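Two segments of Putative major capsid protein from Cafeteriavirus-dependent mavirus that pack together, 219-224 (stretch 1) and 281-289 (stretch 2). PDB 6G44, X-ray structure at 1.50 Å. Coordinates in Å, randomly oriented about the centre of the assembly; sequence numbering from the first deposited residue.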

ATOM      1  N   PRO C 219       9.385  18.621   8.423  1.00 13.90           N
ATOM      2  CA  PRO C 219      10.161  18.778   9.646  1.00 12.79           C
ATOM      3  C   PRO C 219      10.144  20.215  10.161  1.00 11.86           C
ATOM      4  O   PRO C 219      10.138  21.163   9.359  1.00 11.85           O
ATOM      5  CB  PRO C 219      11.593  18.390   9.214  1.00 12.75           C
ATOM      6  CG  PRO C 219      11.654  18.717   7.784  1.00 13.39           C
ATOM      7  CD  PRO C 219      10.254  18.589   7.229  1.00 14.30           C
ATOM      8  N   VAL C 220      10.129  20.350  11.483  1.00 12.00           N
ATOM      9  CA  VAL C 220      10.264  21.674  12.119  1.00 12.29           C
ATOM     10  C   VAL C 220      11.656  22.244  11.757  1.00 11.77           C
ATOM     11  O   VAL C 220      12.665  21.556  11.931  1.00 11.40           O
ATOM     12  CB  VAL C 220      10.087  21.572  13.627  1.00 12.91           C
ATOM     13  CG1 VAL C 220      10.248  22.937  14.267  1.00 12.60           C
ATOM     14  CG2 VAL C 220       8.693  21.022  13.938  1.00 13.30           C
ATOM     15  N   PRO C 221      11.724  23.485  11.241  1.00 12.34           N
ATOM     16  CA  PRO C 221      12.997  24.119  10.917  1.00 12.58           C
ATOM     17  C   PRO C 221      13.857  24.441  12.138  1.00 12.27           C
ATOM     18  O   PRO C 221      13.330  24.616  13.239  1.00 12.02           O
ATOM     19  CB  PRO C 221      12.558  25.442  10.255  1.00 13.27           C
ATOM     20  CG  PRO C 221      11.147  25.262   9.881  1.00 13.92           C
ATOM     21  CD  PRO C 221      10.585  24.355  10.908  1.00 13.05           C
ATOM     22  N   PHE C 222      15.163  24.501  11.905  1.00 12.13           N
ATOM     23  CA  PHE C 222      16.107  25.099  12.863  1.00 12.39           C
ATOM     24  C   PHE C 222      16.217  26.610  12.634  1.00 13.03           C
ATOM     25  O   PHE C 222      15.975  27.078  11.543  1.00 12.44           O
ATOM     26  CB  PHE C 222      17.455  24.399  12.747  1.00 12.63           C
ATOM     27  CG  PHE C 222      17.399  22.976  13.214  1.00 12.37           C
ATOM     28  CD1 PHE C 222      17.281  22.707  14.574  1.00 12.96           C
ATOM     29  CD2 PHE C 222      17.438  21.923  12.310  1.00 12.24           C
ATOM     30  CE1 PHE C 222      17.198  21.414  15.026  1.00 13.33           C
ATOM     31  CE2 PHE C 222      17.354  20.615  12.775  1.00 12.44           C
ATOM     32  CZ  PHE C 222      17.235  20.383  14.117  1.00 12.93           C
ATOM     33  N   ARG C 223      16.588  27.328  13.685  1.00 13.32           N
ATOM     34  CA  ARG C 223      16.600  28.796  13.725  1.00 13.93           C
ATOM     35  C   ARG C 223      18.021  29.321  14.018  1.00 13.30           C
ATOM     36  O   ARG C 223      18.622  28.935  15.022  1.00 13.34           O
ATOM     37  CB  ARG C 223      15.606  29.274  14.824  1.00 14.86           C
ATOM     38  CG  ARG C 223      15.569  30.796  15.091  1.00 15.86           C
ATOM     39  CD  ARG C 223      14.761  31.209  16.295  1.00 16.48           C
ATOM     40  NE  ARG C 223      15.073  30.446  17.520  1.00 17.30           N
ATOM     41  CZ  ARG C 223      14.335  30.467  18.609  1.00 17.02           C
ATOM     42  NH1 ARG C 223      13.280  31.271  18.686  1.00 19.82           N
ATOM     43  NH2 ARG C 223      14.649  29.696  19.637  1.00 16.23           N
ATOM     44  N   ASN C 224      18.503  30.215  13.166  1.00 13.16           N
ATOM     45  CA  ASN C 224      19.666  31.069  13.463  1.00 13.33           C
ATOM     46  C   ASN C 224      20.901  30.256  13.819  1.00 13.91           C
ATOM     47  O   ASN C 224      21.509  30.450  14.863  1.00 13.55           O
ATOM     48  CB  ASN C 224      19.314  32.070  14.595  1.00 14.16           C
ATOM     49  CG  ASN C 224      18.214  33.032  14.214  1.00 15.07           C
ATOM     50  OD1 ASN C 224      17.948  33.276  13.026  1.00 16.27           O
ATOM     51  ND2 ASN C 224      17.563  33.613  15.245  1.00 14.44           N
ATOM     52  N   ASP C 281       5.775  36.452  15.499  1.00 32.28           N
ATOM     53  CA  ASP C 281       6.927  36.191  16.343  1.00 32.24           C
ATOM     54  C   ASP C 281       7.109  34.682  16.513  1.00 28.96           C
ATOM     55  O   ASP C 281       6.164  33.963  16.837  1.00 31.98           O
ATOM     56  CB  ASP C 281       6.767  36.874  17.714  1.00 34.56           C
ATOM     57  CG  ASP C 281       6.750  38.402  17.620  1.00 37.32           C
ATOM     58  OD1 ASP C 281       7.046  38.972  16.549  1.00 37.72           O
ATOM     59  OD2 ASP C 281       6.454  39.047  18.645  1.00 42.23           O
ATOM     60  N   ILE C 282       8.323  34.211  16.262  1.00 26.36           N
ATOM     61  CA  ILE C 282       8.680  32.807  16.530  1.00 24.64           C
ATOM     62  C   ILE C 282       8.880  32.707  18.040  1.00 23.18           C
ATOM     63  O   ILE C 282       9.512  33.576  18.639  1.00 21.36           O
ATOM     64  CB  ILE C 282       9.956  32.410  15.772  1.00 25.10           C
ATOM     65  CG1 ILE C 282       9.674  32.428  14.265  1.00 26.40           C
ATOM     66  CG2 ILE C 282      10.472  31.031  16.202  1.00 24.80           C
ATOM     67  CD1 ILE C 282      10.905  32.242  13.409  1.00 28.26           C
ATOM     68  N   PRO C 283       8.336  31.651  18.669  1.00 20.48           N
ATOM     69  CA  PRO C 283       8.516  31.525  20.109  1.00 20.09           C
ATOM     70  C   PRO C 283       9.973  31.538  20.556  1.00 18.63           C
ATOM     71  O   PRO C 283      10.862  31.155  19.806  1.00 20.11           O
ATOM     72  CB  PRO C 283       7.901  30.156  20.427  1.00 21.71           C
ATOM     73  CG  PRO C 283       6.966  29.889  19.321  1.00 23.34           C
ATOM     74  CD  PRO C 283       7.532  30.545  18.109  1.00 22.58           C
ATOM     75  N   LYS C 284      10.213  31.995  21.779  1.00 17.16           N
ATOM     76  CA  LYS C 284      11.569  32.105  22.315  1.00 17.49           C
ATOM     77  C   LYS C 284      12.281  30.759  22.383  1.00 16.78           C
ATOM     78  O   LYS C 284      13.449  30.668  22.039  1.00 17.14           O
ATOM     79  CB  LYS C 284      11.552  32.743  23.704  1.00 19.82           C
ATOM     80  CG  LYS C 284      11.068  34.185  23.741  1.00 23.07           C
ATOM     81  CD  LYS C 284      11.068  34.700  25.176  1.00 26.08           C
ATOM     82  CE  LYS C 284       9.930  35.679  25.433  1.00 31.97           C
ATOM     83  NZ  LYS C 284       9.982  36.857  24.529  1.00 33.37           N
ATOM     84  N   THR C 285      11.568  29.732  22.847  1.00 16.01           N
ATOM     85  CA  THR C 285      12.162  28.420  23.048  1.00 16.04           C
ATOM     86  C   THR C 285      11.437  27.379  22.225  1.00 15.72           C
ATOM     87  O   THR C 285      10.245  27.152  22.437  1.00 17.89           O
ATOM     88  CB  THR C 285      12.159  28.027  24.534  1.00 16.74           C
ATOM     89  OG1 THR C 285      12.898  29.009  25.263  1.00 17.37           O
ATOM     90  CG2 THR C 285      12.821  26.684  24.759  1.00 17.65           C
ATOM     91  N   ILE C 286      12.162  26.760  21.296  1.00 14.15           N
ATOM     92  CA  ILE C 286      11.585  25.754  20.378  1.00 13.93           C
ATOM     93  C   ILE C 286      12.091  24.393  20.840  1.00 13.16           C
ATOM     94  O   ILE C 286      13.265  24.221  21.144  1.00 13.67           O
ATOM     95  CB  ILE C 286      11.974  26.017  18.904  1.00 13.87           C
ATOM     96  CG1 ILE C 286      11.564  27.441  18.481  1.00 14.68           C
ATOM     97  CG2 ILE C 286      11.316  24.981  17.993  1.00 14.28           C
ATOM     98  CD1 ILE C 286      12.201  27.908  17.197  1.00 15.31           C
ATOM     99  N   ILE C 287      11.189  23.418  20.836  1.00 13.27           N
ATOM    100  CA  ILE C 287      11.474  22.040  21.315  1.00 13.97           C
ATOM    101  C   ILE C 287      11.482  21.063  20.116  1.00 13.18           C
ATOM    102  O   ILE C 287      10.612  21.143  19.237  1.00 13.85           O
ATOM    103  CB  ILE C 287      10.406  21.609  22.323  1.00 14.26           C
ATOM    104  CG1 ILE C 287      10.417  22.567  23.524  1.00 14.83           C
ATOM    105  CG2 ILE C 287      10.624  20.168  22.764  1.00 15.02           C
ATOM    106  CD1 ILE C 287       9.296  22.385  24.516  1.00 15.97           C
ATOM    107  N   TYR C 288      12.495  20.192  20.058  1.00 12.72           N
ATOM    108  CA  TYR C 288      12.651  19.166  18.990  1.00 13.06           C
ATOM    109  C   TYR C 288      12.735  17.794  19.637  1.00 12.88           C
ATOM    110  O   TYR C 288      13.449  17.588  20.606  1.00 12.50           O
ATOM    111  CB  TYR C 288      13.931  19.379  18.184  1.00 12.85           C
ATOM    112  CG  TYR C 288      13.986  20.725  17.511  1.00 12.39           C
ATOM    113  CD1 TYR C 288      14.342  21.844  18.244  1.00 12.66           C
ATOM    114  CD2 TYR C 288      13.672  20.884  16.164  1.00 12.75           C
ATOM    115  CE1 TYR C 288      14.364  23.096  17.651  1.00 12.56           C
ATOM    116  CE2 TYR C 288      13.681  22.137  15.558  1.00 12.81           C
ATOM    117  CZ  TYR C 288      14.016  23.231  16.329  1.00 12.61           C
ATOM    118  OH  TYR C 288      14.039  24.476  15.763  1.00 13.09           O
ATOM    119  N   ASN C 289      12.006  16.847  19.047  1.00 13.69           N
ATOM    120  CA  ASN C 289      12.065  15.451  19.459  1.00 13.96           C
ATOM    121  C   ASN C 289      13.324  14.848  18.817  1.00 13.48           C
ATOM    122  O   ASN C 289      13.469  14.853  17.598  1.00 13.37           O
ATOM    123  CB  ASN C 289      10.796  14.730  18.952  1.00 15.40           C
ATOM    124  CG  ASN C 289      10.533  13.423  19.670  1.00 19.26           C
ATOM    125  OD1 ASN C 289      11.352  12.933  20.393  1.00 21.82           O
ATOM    126  ND2 ASN C 289       9.318  12.918  19.528  1.00 24.01           N
TER
HETATM  127  O   HOH W   1      16.294  26.025  16.226  1.00 14.79           O
HETATM  128  O   HOH W   2      12.384  33.862  18.354  1.00 27.33           O

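Two polar side chains, R223 and Y288, reach across the gap between these stretches and account for just over half of the 378 Å² buried there. The axes of strands 222-224 and 286-289 come no closer than 9.5 Å, too far for backbone pairing, and the contact is made chiefly by side chains.

R223 extends toward the second stretch with chi1 and chi2 both t, then turns at chi3 (p) to bring its guanidinium against the backbone of the loop. R223 NH1 donates to P283 O at 2.7 Å and R223 NH2 to K284 O at 2.9 Å. Both carbonyls lie near the guanidinium plane, where its N-H groups point, while one face, to which no N-H points, packs against I286 CD1, 3.6 Å from R223 CZ. Arginine suits this place because it combines several planar donors with a flat surface.

Y288 works in the reverse direction. Y288 OH donates to P221 O at 2.6 Å and accepts a hydrogen bond from water 1, which in turn accepts from R223 N. The tyrosine ring forms an offset stack with F222, centroids 4.6 Å apart and planes at 20°. Tyrosine suits this place because its ring stacks on F222 while its hydroxyl both donates and accepts. V220 CG1 packs obliquely against the Y288 ring, 3.8 Å from Y288 CE2, a compact branched side chain suited to this buried apolar site.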